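Local coordinates for protein HIAXHD3 (Humicola insolens, PDB 3ZXK) that acts as an exo-arabinofuranosidase of glycoside hydrolase family 43, probably removing side chains from arabinoxylan, and served as a scaffold for introducing endo-xylanase activity, at residues L354-A359 with V524-F529; I384-V389 with D456-I461; G395-A400 with G411-G416; A419-V424 with P447-N452; M423-R428 with T439-A444. All blocks are in the same frame, centred on the assembly; numbering follows the deposited sequence.

All five contacts lie in the C-terminal concanavalin A-like domain and divide between its two antiparallel sheets. Contacts 1 and 2 belong to one sheet, where strands 523-533 and 380-388 are neighbours; contacts 3, 4 and 5 belong to the other, and contacts 4 and 5 both use strands 418-429 and 436-448. Contacts 1 and 3 are mostly buried, the others partly so. The sheets meet through aliphatic side chains, as where Ile457 CD1 lies 3.7 Å from Ile421 CD1. Arginine lies on tryptophan on the outer faces of contacts 2 and 3, whereas the ion pair of contact 5 turns to the other sheet, at the outermost strand. Contact 4 combines two backbone bonds, a water bridge and aliphatic packing.

Contact 1: L354-A359 with V524-F529; sequences LILRTA and VKVKGF
Leu356 reaches across to two valines at once: its CB lies 4.1 Å from Val524 CG2, and its CD1 lies 3.9 Å from Val526 CG2. Its CG is anti to the carbonyl carbon (chi1 -64°), and from there the side chain crosses Val526 at a slant. Leu354 joins the same face through its CB, 4.1 Å from Val526 CB. On the reverse face Ile355 CD1 rests 3.9 Å from Lys525 CB, so the lysine contributes the aliphatic root of its chain while its amino end leads off.

Four backbone hydrogen bonds set this register. Leu354 and Val526 exchange a pair, the shorter from Val526 N to Leu354 O at 2.7 Å; Leu356 and Val524 exchange another, with Leu356 N to Val524 O at 2.9 Å. Leu356 O also receives Asn514 ND2 from strand 509-516, whose Val512 touches the Leu356 side chain. Lys527 and Gly528 both face Arg386 in a classic beta bulge on the other edge of strand 523-533.

The axes run at 152°, and alternate residues serve opposite faces, Leu354, Leu356, Val524 and Val526 turning to the buried one. Pairing an early strand with the last fits the concanavalin A-like beta-sandwich.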
# COMPACT_ATOMS: atom_id res chain seq x y z
N LEU A 354 -0.45 7.53 21.60
CA LEU A 354 0.83 7.10 21.09
C LEU A 354 1.93 8.08 21.52
O LEU A 354 1.86 9.28 21.21
CB LEU A 354 0.77 7.05 19.55
CG LEU A 354 2.10 6.87 18.76
CD1 LEU A 354 2.70 5.48 19.05
CD2 LEU A 354 1.91 7.07 17.26
N ILE A 355 2.95 7.59 22.22
CA ILE A 355 4.13 8.42 22.54
C ILE A 355 5.17 8.24 21.46
O ILE A 355 5.57 7.11 21.13
CB ILE A 355 4.75 8.02 23.90
CG1 ILE A 355 3.71 8.18 25.01
CG2 ILE A 355 6.05 8.78 24.16
CD1 ILE A 355 3.49 9.61 25.42
N LEU A 356 5.56 9.35 20.82
CA LEU A 356 6.68 9.38 19.89
C LEU A 356 7.83 10.12 20.56
O LEU A 356 7.76 11.37 20.74
CB LEU A 356 6.30 10.10 18.59
CG LEU A 356 5.21 9.49 17.70
CD1 LEU A 356 4.92 10.38 16.48
CD2 LEU A 356 5.67 8.12 17.23
N ARG A 357 8.86 9.39 21.01
CA ARG A 357 10.10 10.02 21.47
C ARG A 357 10.98 10.32 20.28
O ARG A 357 11.07 9.50 19.38
CB ARG A 357 10.85 9.12 22.44
CG ARG A 357 10.04 8.84 23.71
CD ARG A 357 10.84 8.11 24.76
NE ARG A 357 10.17 8.19 26.06
CZ ARG A 357 10.53 7.47 27.11
NH1 ARG A 357 11.54 6.59 27.02
NH2 ARG A 357 9.85 7.62 28.24
N THR A 358 11.63 11.48 20.24
CA THR A 358 12.57 11.70 19.13
C THR A 358 13.59 10.55 19.02
O THR A 358 14.18 10.12 20.02
CB THR A 358 13.29 13.05 19.27
OG1 THR A 358 13.93 13.13 20.56
CG2 THR A 358 12.28 14.19 19.16
N ALA A 359 13.79 10.06 17.80
CA ALA A 359 14.62 8.89 17.59
C ALA A 359 15.86 9.20 16.76
O ALA A 359 16.79 8.40 16.73
CB ALA A 359 13.82 7.76 16.96
N VAL A 524 6.46 13.69 22.09
CA VAL A 524 5.12 14.17 21.96
C VAL A 524 4.16 13.01 22.14
O VAL A 524 4.55 11.84 22.00
CB VAL A 524 4.89 14.88 20.60
CG1 VAL A 524 5.89 16.03 20.40
CG2 VAL A 524 4.93 13.91 19.44
N LYS A 525 2.90 13.33 22.40
CA LYS A 525 1.87 12.32 22.48
C LYS A 525 0.87 12.60 21.37
O LYS A 525 0.33 13.71 21.27
CB LYS A 525 1.16 12.38 23.86
CG LYS A 525 0.04 11.34 24.02
CD LYS A 525 -0.48 11.21 25.45
CE LYS A 525 -1.17 12.47 25.94
NZ LYS A 525 -1.68 12.25 27.32
N VAL A 526 0.62 11.59 20.55
CA VAL A 526 -0.42 11.68 19.54
C VAL A 526 -1.69 11.13 20.17
O VAL A 526 -1.77 9.94 20.48
CB VAL A 526 -0.04 10.91 18.27
CG1 VAL A 526 -0.96 11.32 17.15
CG2 VAL A 526 1.40 11.20 17.88
N LYS A 527 -2.65 12.00 20.41
CA LYS A 527 -3.87 11.58 21.07
C LYS A 527 -4.85 10.95 20.11
O LYS A 527 -5.59 10.05 20.48
CB LYS A 527 -4.57 12.73 21.77
CG LYS A 527 -3.71 13.43 22.82
CD LYS A 527 -4.61 14.41 23.55
CE LYS A 527 -3.85 15.61 24.03
NZ LYS A 527 -4.84 16.63 24.48
N GLY A 528 -4.86 11.39 18.86
CA GLY A 528 -5.87 10.89 17.95
C GLY A 528 -5.61 11.29 16.52
O GLY A 528 -4.85 12.21 16.24
N PHE A 529 -6.29 10.59 15.62
CA PHE A 529 -6.26 10.92 14.20
C PHE A 529 -7.68 10.69 13.68
O PHE A 529 -8.32 9.68 14.01
CB PHE A 529 -5.32 10.02 13.40
CG PHE A 529 -5.45 10.22 11.89
CD1 PHE A 529 -4.80 11.28 11.23
CD2 PHE A 529 -6.31 9.42 11.15
CE1 PHE A 529 -4.94 11.47 9.84
CE2 PHE A 529 -6.47 9.63 9.76
CZ PHE A 529 -5.80 10.66 9.12

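Contact 2: I384-V389 with D456-I461; sequences IFRLDV and DIWLRI
Phe385 with Leu459 and Leu387 with Ile457 form the two hydrogen-bonded pairs of this antiparallel ladder, whose strand axes run at 161° and approach to 4.6 Å. Each pair exchanges two N-H...O bonds, for instance Leu459 N to Phe385 O at 2.8 Å. Ile384-Arg460 and Arg386-Trp458 are the non-hydrogen-bonded pairs, and their side chains share one face.

On that face Arg386 lies beside Trp458, pointing the same way. With CG anti to the backbone N (chi1 -176°), the arginine chain starts out over the indole: CG stands 3.8 Å from the centroid of the five-membered ring, a CH-pi contact. Trp458 CZ2 lies against the guanidinium face, 3.3 Å from Arg386 NE. The two planes differ by 25°, so the overlap is not a flat stack. Arg386 NE gives a nearly straight bond to Asp456 OD1, 2.7 Å long, in the guanidinium plane and on the syn lone pair; NH2 adds only a weak one. Trp458 NE1 donates to Asp456 OD2 at 2.8 Å from above the carboxylate plane. An alanine in place of Arg386, lacking NE and the chain over the ring, would probably leave the carboxylate freer to turn, with Lys527 as its remaining charged partner, and part of the indole face uncovered. Ile384 CG2 meets the indole edge at CE3, 3.9 Å away.

On the opposite face Leu387 CD1 touches Leu459 CD1 at 3.9 Å. Here Phe385 and Leu459 pack on Ala400 of strand 396-403 in the facing sheet. On the Arg386 side, Lys527 of strand 523-533, the other neighbour of strand 380-388, pairs with Asp456 OD1.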
# COMPACT_ATOMS: atom_id res chain seq x y z
N ILE A 384 -6.68 14.88 10.29
CA ILE A 384 -6.51 15.70 11.49
C ILE A 384 -5.82 14.90 12.60
O ILE A 384 -6.29 13.84 13.01
CB ILE A 384 -7.86 16.21 12.00
CG1 ILE A 384 -8.58 16.96 10.86
CG2 ILE A 384 -7.70 17.10 13.25
CD1 ILE A 384 -9.92 17.50 11.28
N PHE A 385 -4.67 15.40 13.04
CA PHE A 385 -3.92 14.85 14.16
C PHE A 385 -4.11 15.72 15.39
O PHE A 385 -4.04 16.95 15.31
CB PHE A 385 -2.43 14.79 13.83
CG PHE A 385 -2.06 13.73 12.82
CD1 PHE A 385 -1.79 12.42 13.22
CD2 PHE A 385 -1.97 14.06 11.47
CE1 PHE A 385 -1.42 11.47 12.28
CE2 PHE A 385 -1.59 13.12 10.54
CZ PHE A 385 -1.32 11.82 10.94
N ARG A 386 -4.33 15.09 16.54
CA ARG A 386 -4.50 15.77 17.81
C ARG A 386 -3.30 15.38 18.69
O ARG A 386 -3.05 14.19 18.90
CB ARG A 386 -5.84 15.36 18.43
CG ARG A 386 -6.18 16.08 19.72
CD ARG A 386 -7.35 15.43 20.42
NE ARG A 386 -7.71 16.16 21.62
CZ ARG A 386 -8.79 15.90 22.33
NH1 ARG A 386 -9.62 14.92 21.97
NH2 ARG A 386 -9.06 16.61 23.41
N LEU A 387 -2.54 16.38 19.15
CA LEU A 387 -1.27 16.14 19.87
C LEU A 387 -1.17 16.87 21.18
O LEU A 387 -1.77 17.94 21.35
CB LEU A 387 -0.06 16.52 19.01
CG LEU A 387 0.09 15.76 17.69
CD1 LEU A 387 -0.54 16.55 16.55
CD2 LEU A 387 1.56 15.50 17.44
N ASP A 388 -0.44 16.27 22.12
CA ASP A 388 0.07 16.99 23.29
C ASP A 388 1.60 17.15 23.10
O ASP A 388 2.32 16.15 23.06
CB ASP A 388 -0.26 16.19 24.55
CG ASP A 388 0.33 16.77 25.84
OD1 ASP A 388 1.17 17.72 25.82
OD2 ASP A 388 -0.03 16.23 26.91
N VAL A 389 2.08 18.38 22.96
CA VAL A 389 3.49 18.58 22.61
C VAL A 389 4.33 19.20 23.74
O VAL A 389 5.43 19.71 23.52
CB VAL A 389 3.67 19.42 21.31
CG1 VAL A 389 2.98 18.74 20.12
CG2 VAL A 389 3.18 20.84 21.50
N ASP A 456 -3.00 20.50 23.87
CA ASP A 456 -4.04 20.07 22.95
C ASP A 456 -4.00 20.88 21.67
O ASP A 456 -4.72 21.86 21.52
CB ASP A 456 -5.42 20.16 23.60
CG ASP A 456 -6.47 19.33 22.87
OD1 ASP A 456 -6.19 18.14 22.60
OD2 ASP A 456 -7.58 19.85 22.62
N ILE A 457 -3.13 20.46 20.76
CA ILE A 457 -3.01 21.12 19.47
C ILE A 457 -3.49 20.21 18.36
O ILE A 457 -3.15 19.02 18.33
CB ILE A 457 -1.56 21.61 19.20
CG1 ILE A 457 -1.46 22.31 17.85
CG2 ILE A 457 -0.57 20.44 19.25
CD1 ILE A 457 -0.30 23.28 17.77
N TRP A 458 -4.29 20.76 17.45
CA TRP A 458 -4.87 19.99 16.38
C TRP A 458 -4.30 20.48 15.10
O TRP A 458 -4.26 21.70 14.84
CB TRP A 458 -6.38 20.16 16.35
CG TRP A 458 -7.08 19.74 17.62
CD1 TRP A 458 -6.88 20.22 18.92
CD2 TRP A 458 -8.21 18.80 17.73
NE1 TRP A 458 -7.75 19.62 19.80
CE2 TRP A 458 -8.57 18.76 19.15
CE3 TRP A 458 -8.91 18.00 16.83
CZ2 TRP A 458 -9.61 17.95 19.62
CZ3 TRP A 458 -9.94 17.19 17.31
CH2 TRP A 458 -10.28 17.16 18.68
N LEU A 459 -3.81 19.54 14.31
CA LEU A 459 -3.14 19.84 13.06
C LEU A 459 -3.89 19.17 11.91
O LEU A 459 -4.06 17.93 11.91
CB LEU A 459 -1.69 19.37 13.11
CG LEU A 459 -0.81 20.07 14.17
CD1 LEU A 459 0.58 19.44 14.20
CD2 LEU A 459 -0.76 21.59 13.93
N ARG A 460 -4.24 19.96 10.92
CA ARG A 460 -5.11 19.52 9.84
C ARG A 460 -4.52 19.69 8.46
O ARG A 460 -4.01 20.75 8.13
CB ARG A 460 -6.44 20.29 9.95
CG ARG A 460 -7.45 20.09 8.81
CD ARG A 460 -8.80 20.73 9.13
NE ARG A 460 -9.37 21.25 7.89
CZ ARG A 460 -10.28 22.23 7.83
NH1 ARG A 460 -10.78 22.74 8.95
NH2 ARG A 460 -10.71 22.65 6.66
N ILE A 461 -4.62 18.63 7.66
CA ILE A 461 -4.11 18.63 6.28
C ILE A 461 -5.30 18.37 5.34
O ILE A 461 -5.92 17.30 5.41
CB ILE A 461 -3.05 17.53 6.05
CG1 ILE A 461 -1.82 17.69 6.97
CG2 ILE A 461 -2.58 17.50 4.60
CD1 ILE A 461 -0.85 16.52 6.89

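Contact 3: G395-A400 with G411-G416; sequences GDRAGA and GVWKQG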
# COMPACT_ATOMS: atom_id res chain seq x y z
N GLY A 395 15.17 22.31 20.00
CA GLY A 395 15.53 21.82 18.68
C GLY A 395 14.56 20.80 18.10
O GLY A 395 14.73 20.37 16.98
N ASP A 396 13.53 20.40 18.85
CA ASP A 396 12.60 19.39 18.35
C ASP A 396 11.64 19.98 17.32
O ASP A 396 11.30 21.18 17.35
CB ASP A 396 11.79 18.77 19.49
CG ASP A 396 12.63 17.85 20.41
OD1 ASP A 396 13.82 17.65 20.11
OD2 ASP A 396 12.12 17.38 21.45
N ARG A 397 11.28 19.13 16.35
CA ARG A 397 10.36 19.50 15.30
C ARG A 397 9.35 18.34 15.21
O ARG A 397 9.73 17.19 15.02
CB ARG A 397 11.13 19.71 13.99
CG ARG A 397 12.18 20.82 14.04
CD ARG A 397 12.74 21.06 12.67
NE ARG A 397 13.68 22.17 12.74
CZ ARG A 397 14.50 22.53 11.75
NH1 ARG A 397 14.44 21.87 10.59
NH2 ARG A 397 15.35 23.55 11.91
N ALA A 398 8.07 18.63 15.35
CA ALA A 398 7.06 17.58 15.29
C ALA A 398 5.85 18.10 14.52
O ALA A 398 5.66 19.33 14.44
CB ALA A 398 6.66 17.17 16.70
N GLY A 399 5.07 17.21 13.92
CA GLY A 399 3.85 17.66 13.24
C GLY A 399 3.19 16.71 12.28
O GLY A 399 3.43 15.51 12.30
N ALA A 400 2.37 17.30 11.43
CA ALA A 400 1.57 16.58 10.48
C ALA A 400 2.09 16.86 9.07
O ALA A 400 2.12 18.00 8.62
CB ALA A 400 0.09 16.94 10.61
N GLY A 411 3.45 22.12 11.74
CA GLY A 411 3.93 21.50 12.96
C GLY A 411 4.39 22.50 13.97
O GLY A 411 4.08 23.70 13.87
N VAL A 412 5.09 21.99 14.97
CA VAL A 412 5.58 22.80 16.07
C VAL A 412 7.09 22.68 16.12
O VAL A 412 7.64 21.57 16.00
CB VAL A 412 4.99 22.34 17.43
CG1 VAL A 412 5.53 23.18 18.60
CG2 VAL A 412 3.47 22.40 17.40
N TRP A 413 7.74 23.83 16.19
CA TRP A 413 9.19 23.93 16.43
C TRP A 413 9.40 24.46 17.84
O TRP A 413 8.85 25.51 18.23
CB TRP A 413 9.86 24.87 15.42
CG TRP A 413 10.05 24.28 14.05
CD1 TRP A 413 9.47 23.13 13.54
CD2 TRP A 413 10.91 24.80 13.02
NE1 TRP A 413 9.91 22.91 12.27
CE2 TRP A 413 10.79 23.89 11.89
CE3 TRP A 413 11.74 25.90 12.93
CZ2 TRP A 413 11.52 24.08 10.71
CZ3 TRP A 413 12.47 26.10 11.76
CH2 TRP A 413 12.36 25.22 10.67
N LYS A 414 10.17 23.71 18.61
CA LYS A 414 10.60 24.13 19.95
C LYS A 414 12.05 24.66 19.83
O LYS A 414 12.96 23.92 19.46
CB LYS A 414 10.53 22.95 20.95
CG LYS A 414 10.78 23.35 22.41
CD LYS A 414 9.58 24.08 23.03
CE LYS A 414 9.79 24.39 24.49
NZ LYS A 414 9.77 23.13 25.28
N GLN A 415 12.24 25.95 20.09
CA GLN A 415 13.58 26.54 20.12
C GLN A 415 13.75 27.24 21.45
O GLN A 415 12.97 28.13 21.79
CB GLN A 415 13.83 27.47 18.91
CG GLN A 415 13.64 26.77 17.56
CD GLN A 415 13.62 27.73 16.39
OE1 GLN A 415 13.18 28.89 16.51
NE2 GLN A 415 14.10 27.28 15.27
N GLY A 416 14.74 26.82 22.23
CA GLY A 416 14.87 27.32 23.60
C GLY A 416 13.58 27.04 24.34
O GLY A 416 13.08 25.89 24.37
O HOH W 1 13.08 23.36 16.68
O HOH W 2 14.39 24.34 14.77
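Arg397 and Trp413, the two residues with most surface buried here, face each other at a non-hydrogen-bonded pair and stack flat. The guanidinium and indole planes differ by 7°, with centres 3.8 Å apart. Arg397 CZ stands 3.8 Å from the centroid of the six-membered ring, a cation-pi geometry, and Arg397 CG lies over the five-membered ring in a CH-pi contact. The chain, extended from CG to NE, thus spans both rings. A water at the guanidinium edge accepts from Arg397 NE at 3.1 Å and from the NE2 of Gln415, two residues on from Trp413.

Lys414 adds mainly backbone: its N donates to Asp396 O at 3.0 Å and its O accepts from Gly395 N at 2.8 Å. A second water donates to both carbonyl oxygens. At the other end the CA atoms of Gly399 and Gly411 come to 3.9 Å, where a CB on either would clash.

The two strands form a hairpin, with axes at 171°. Strand 509-516 flanks it beyond Arg397, which touches Phe515; on the other side lies strand 418-429, where Val422 packs on Trp413. Val412 and Ala400, on the reverse face, meet Ile457 and Leu459 of strand 457-464 in the opposing sheet.

Contact 4: A419-V424 with P447-N452; sequences ARIVMV and PVIDTN
Ala419 and Ile449 meet through a backbone bond, Ile449 N to Ala419 O at 2.9 Å (N-H...O angle 166°). Two residues along, Ile421 N donates to Pro447 O at 3.0 Å and is equally straight. Between these bonds Arg420 and Val448 form a non-hydrogen-bonded antiparallel pair, their CA atoms 4.1 Å apart. Both carbonyls take a CA-H...O contact as well: Val448 CA approaches Ala419 O, and Arg420 CA approaches Pro447 O.

Beyond Ile449 the chain turns toward helix 451-455, and a water takes over the pairing. It accepts from Ala419 N at 2.9 Å and donates to Ile449 O at 2.8 Å; Ile449 O has a second donor in Gln454 NE2. Asp450 then serves as N-cap, its OD1 accepting from Ala453 N. Arg420 leads away, NE bonding to Asn445 OD1 and NH1 to Gln415 OE1.

Apolar atoms fill the other face. Ile449 CG1, set between the backbone N and the carbonyl carbon (chi1 45°), comes to 4.0 Å from Ala419 CB. Ile421 CD1 sits 3.9 Å from Pro447 CD and the same distance from Ile449 CG2, the two isoleucines crossing at about a right angle.

No side-chain hydrogen bond or salt bridge crosses between 419-424 and 447-452. The chemistry therefore implies a hairpin end held by main-chain bonds and aliphatic packing, with water replacing direct pairing where the strand gives way to the helix.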
# COMPACT_ATOMS: atom_id res chain seq x y z
N ALA A 419 7.83 27.51 21.95
CA ALA A 419 7.22 26.60 20.99
C ALA A 419 6.30 27.40 20.09
O ALA A 419 5.53 28.25 20.57
CB ALA A 419 6.43 25.49 21.66
N ARG A 420 6.41 27.18 18.80
CA ARG A 420 5.54 27.87 17.87
C ARG A 420 5.16 27.00 16.70
O ARG A 420 5.88 26.07 16.30
CB ARG A 420 6.19 29.15 17.38
CG ARG A 420 7.20 28.95 16.29
CD ARG A 420 7.64 30.28 15.74
NE ARG A 420 8.42 30.17 14.52
CZ ARG A 420 9.72 29.88 14.47
NH1 ARG A 420 10.42 29.61 15.58
NH2 ARG A 420 10.32 29.86 13.30
N ILE A 421 4.01 27.33 16.14
CA ILE A 421 3.52 26.65 14.95
C ILE A 421 4.20 27.20 13.71
O ILE A 421 4.38 28.41 13.60
CB ILE A 421 1.99 26.79 14.83
CG1 ILE A 421 1.36 26.27 16.12
CG2 ILE A 421 1.44 26.02 13.64
CD1 ILE A 421 -0.08 26.64 16.29
N VAL A 422 4.60 26.31 12.81
CA VAL A 422 5.20 26.65 11.52
C VAL A 422 4.58 25.81 10.41
O VAL A 422 4.08 24.70 10.65
CB VAL A 422 6.75 26.44 11.52
CG1 VAL A 422 7.44 27.37 12.52
CG2 VAL A 422 7.10 24.99 11.83
N MET A 423 4.61 26.35 9.19
CA MET A 423 4.31 25.57 8.00
C MET A 423 5.59 25.57 7.16
O MET A 423 6.12 26.62 6.88
CB MET A 423 3.08 26.15 7.26
CG MET A 423 2.63 25.34 6.07
SD MET A 423 3.57 25.71 4.56
CE MET A 423 2.82 24.66 3.31
N VAL A 424 6.07 24.37 6.81
CA VAL A 424 7.30 24.13 6.07
C VAL A 424 7.00 23.49 4.71
O VAL A 424 6.21 22.52 4.61
CB VAL A 424 8.24 23.22 6.90
CG1 VAL A 424 9.43 22.69 6.09
CG2 VAL A 424 8.68 23.93 8.18
N PRO A 447 1.49 31.14 15.51
CA PRO A 447 1.72 31.74 16.82
C PRO A 447 2.61 30.92 17.75
O PRO A 447 2.79 29.70 17.57
CB PRO A 447 0.32 31.78 17.43
CG PRO A 447 -0.38 30.60 16.82
CD PRO A 447 0.17 30.48 15.42
N VAL A 448 3.13 31.61 18.76
CA VAL A 448 3.76 30.98 19.92
C VAL A 448 2.63 30.37 20.72
O VAL A 448 1.57 30.99 20.88
CB VAL A 448 4.52 32.03 20.77
CG1 VAL A 448 4.92 31.47 22.13
CG2 VAL A 448 5.74 32.54 20.00
N ILE A 449 2.82 29.15 21.17
CA ILE A 449 1.79 28.45 21.90
C ILE A 449 2.24 28.23 23.33
O ILE A 449 3.37 27.77 23.56
CB ILE A 449 1.41 27.10 21.22
CG1 ILE A 449 2.65 26.29 20.80
CG2 ILE A 449 0.47 27.36 20.06
CD1 ILE A 449 2.32 24.90 20.26
N ASP A 450 1.38 28.61 24.27
CA ASP A 450 1.62 28.44 25.72
C ASP A 450 1.35 26.99 26.16
O ASP A 450 0.94 26.17 25.34
CB ASP A 450 0.81 29.47 26.56
CG ASP A 450 -0.72 29.21 26.57
OD1 ASP A 450 -1.21 28.18 26.08
OD2 ASP A 450 -1.46 30.07 27.13
N THR A 451 1.57 26.68 27.44
CA THR A 451 1.47 25.29 27.90
C THR A 451 0.08 24.70 27.67
O THR A 451 -0.04 23.54 27.29
CB THR A 451 1.90 25.11 29.37
OG1 THR A 451 1.01 25.85 30.23
CG2 THR A 451 3.34 25.59 29.56
N ASN A 452 -0.96 25.51 27.88
CA ASN A 452 -2.34 25.04 27.68
C ASN A 452 -2.63 24.65 26.23
O ASN A 452 -3.23 23.61 25.96
CB ASN A 452 -3.35 26.07 28.19
CG ASN A 452 -3.43 26.08 29.70
OD1 ASN A 452 -3.45 25.02 30.33
ND2 ASN A 452 -3.48 27.27 30.29
O HOH W 3 6.03 28.66 23.93

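Contact 5: M423-R428 with T439-A444; sequences MVDDLR and TGRVAA
Asp425 lies over the guanidinium of Arg441, the carboxylate and guanidinium planes 90° apart. Its OD1 is 3.2 Å from Arg441 NE but well out of the guanidinium plane, so the salt bridge rests on charge alone. Chi1 of 65° sets CG between the backbone N and the carbonyl carbon, on the side where Arg441 lies. A water in the guanidinium plane donates to Asp425 OD2 and accepts from Arg441 NH2, 2.6 Å from each. An asparagine in place of Asp425, lacking the charge, would probably hold the Arg441 guanidinium less firmly, with the more distant Asp426 as the nearby acid. Ala443 CB touches the carboxylate, 3.7 Å from OD1.

In the main chain, Asp425 and Arg441 exchange two bonds of 3.0 Å. Met423 O accepts from both Ala443 N and Ala444 N, the latter longer at 3.3 Å: a classic beta bulge that shifts the register by one. Met423 SD reaches Ala443 CB at 3.8 Å, and on the other face Val424 CG2 meets Val442 CG2.

Strand 436-448 is outermost in its sheet, and strand 418-429 separates it from strand 406-415. Trp413 there packs on Val424 and Val442, whereas Pro494 of strand 490-497 in the opposing sheet touches Met423, Asp425 and Ala443.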
# COMPACT_ATOMS: atom_id res chain seq x y z
N MET A 423 4.61 26.35 9.19
CA MET A 423 4.31 25.57 8.00
C MET A 423 5.59 25.57 7.16
O MET A 423 6.12 26.62 6.88
CB MET A 423 3.08 26.15 7.26
CG MET A 423 2.63 25.34 6.07
SD MET A 423 3.57 25.71 4.56
CE MET A 423 2.82 24.66 3.31
N VAL A 424 6.07 24.37 6.81
CA VAL A 424 7.30 24.13 6.07
C VAL A 424 7.00 23.49 4.71
O VAL A 424 6.21 22.52 4.61
CB VAL A 424 8.24 23.22 6.90
CG1 VAL A 424 9.43 22.69 6.09
CG2 VAL A 424 8.68 23.93 8.18
N ASP A 425 7.63 24.01 3.66
CA ASP A 425 7.48 23.41 2.35
C ASP A 425 8.85 23.20 1.71
O ASP A 425 9.87 23.34 2.37
CB ASP A 425 6.49 24.21 1.47
CG ASP A 425 6.97 25.61 1.13
OD1 ASP A 425 8.10 26.03 1.48
OD2 ASP A 425 6.20 26.33 0.44
N ASP A 426 8.87 22.83 0.43
CA ASP A 426 10.13 22.57 -0.29
C ASP A 426 11.01 21.50 0.35
O ASP A 426 12.24 21.59 0.34
CB ASP A 426 10.93 23.86 -0.51
CG ASP A 426 12.02 23.69 -1.54
OD1 ASP A 426 11.77 23.04 -2.60
OD2 ASP A 426 13.15 24.20 -1.31
N LEU A 427 10.36 20.46 0.89
CA LEU A 427 11.06 19.25 1.32
C LEU A 427 11.10 18.32 0.13
O LEU A 427 10.05 17.89 -0.35
CB LEU A 427 10.31 18.58 2.47
CG LEU A 427 10.14 19.33 3.80
CD1 LEU A 427 8.95 18.81 4.58
CD2 LEU A 427 11.43 19.22 4.60
N ARG A 428 12.28 18.01 -0.38
CA ARG A 428 12.37 17.27 -1.65
C ARG A 428 13.48 16.23 -1.62
O ARG A 428 14.60 16.51 -1.18
CB ARG A 428 12.67 18.22 -2.82
CG ARG A 428 11.59 19.24 -3.12
CD ARG A 428 11.93 20.09 -4.33
NE ARG A 428 13.07 20.97 -4.15
CZ ARG A 428 14.26 20.81 -4.75
NH1 ARG A 428 14.46 19.79 -5.57
NH2 ARG A 428 15.24 21.67 -4.51
N THR A 439 15.97 20.32 2.38
CA THR A 439 15.49 20.03 3.73
C THR A 439 14.38 20.98 4.18
O THR A 439 13.93 20.92 5.33
CB THR A 439 16.64 20.03 4.75
OG1 THR A 439 17.33 21.27 4.67
CG2 THR A 439 17.63 18.91 4.44
N GLY A 440 13.92 21.83 3.27
CA GLY A 440 12.72 22.62 3.50
C GLY A 440 12.98 24.02 4.00
O GLY A 440 14.08 24.36 4.39
N ARG A 441 11.95 24.85 3.98
CA ARG A 441 12.04 26.20 4.53
C ARG A 441 10.71 26.50 5.20
O ARG A 441 9.68 25.96 4.78
CB ARG A 441 12.29 27.22 3.41
CG ARG A 441 11.30 27.11 2.25
CD ARG A 441 11.22 28.38 1.42
NE ARG A 441 10.00 28.39 0.61
CZ ARG A 441 9.91 28.01 -0.67
NH1 ARG A 441 10.99 27.57 -1.32
NH2 ARG A 441 8.75 28.07 -1.30
N VAL A 442 10.75 27.34 6.24
CA VAL A 442 9.53 27.86 6.85
C VAL A 442 8.86 28.83 5.89
O VAL A 442 9.40 29.89 5.56
CB VAL A 442 9.76 28.48 8.24
CG1 VAL A 442 8.48 29.11 8.77
CG2 VAL A 442 10.27 27.41 9.21
N ALA A 443 7.68 28.45 5.42
CA ALA A 443 6.95 29.26 4.47
C ALA A 443 6.05 30.23 5.22
O ALA A 443 5.72 31.29 4.71
CB ALA A 443 6.13 28.38 3.53
N ALA A 444 5.63 29.85 6.43
CA ALA A 444 4.85 30.76 7.29
C ALA A 444 5.01 30.41 8.75
O ALA A 444 5.09 29.24 9.11
CB ALA A 444 3.36 30.74 6.92
O HOH W 4 6.65 28.89 0.07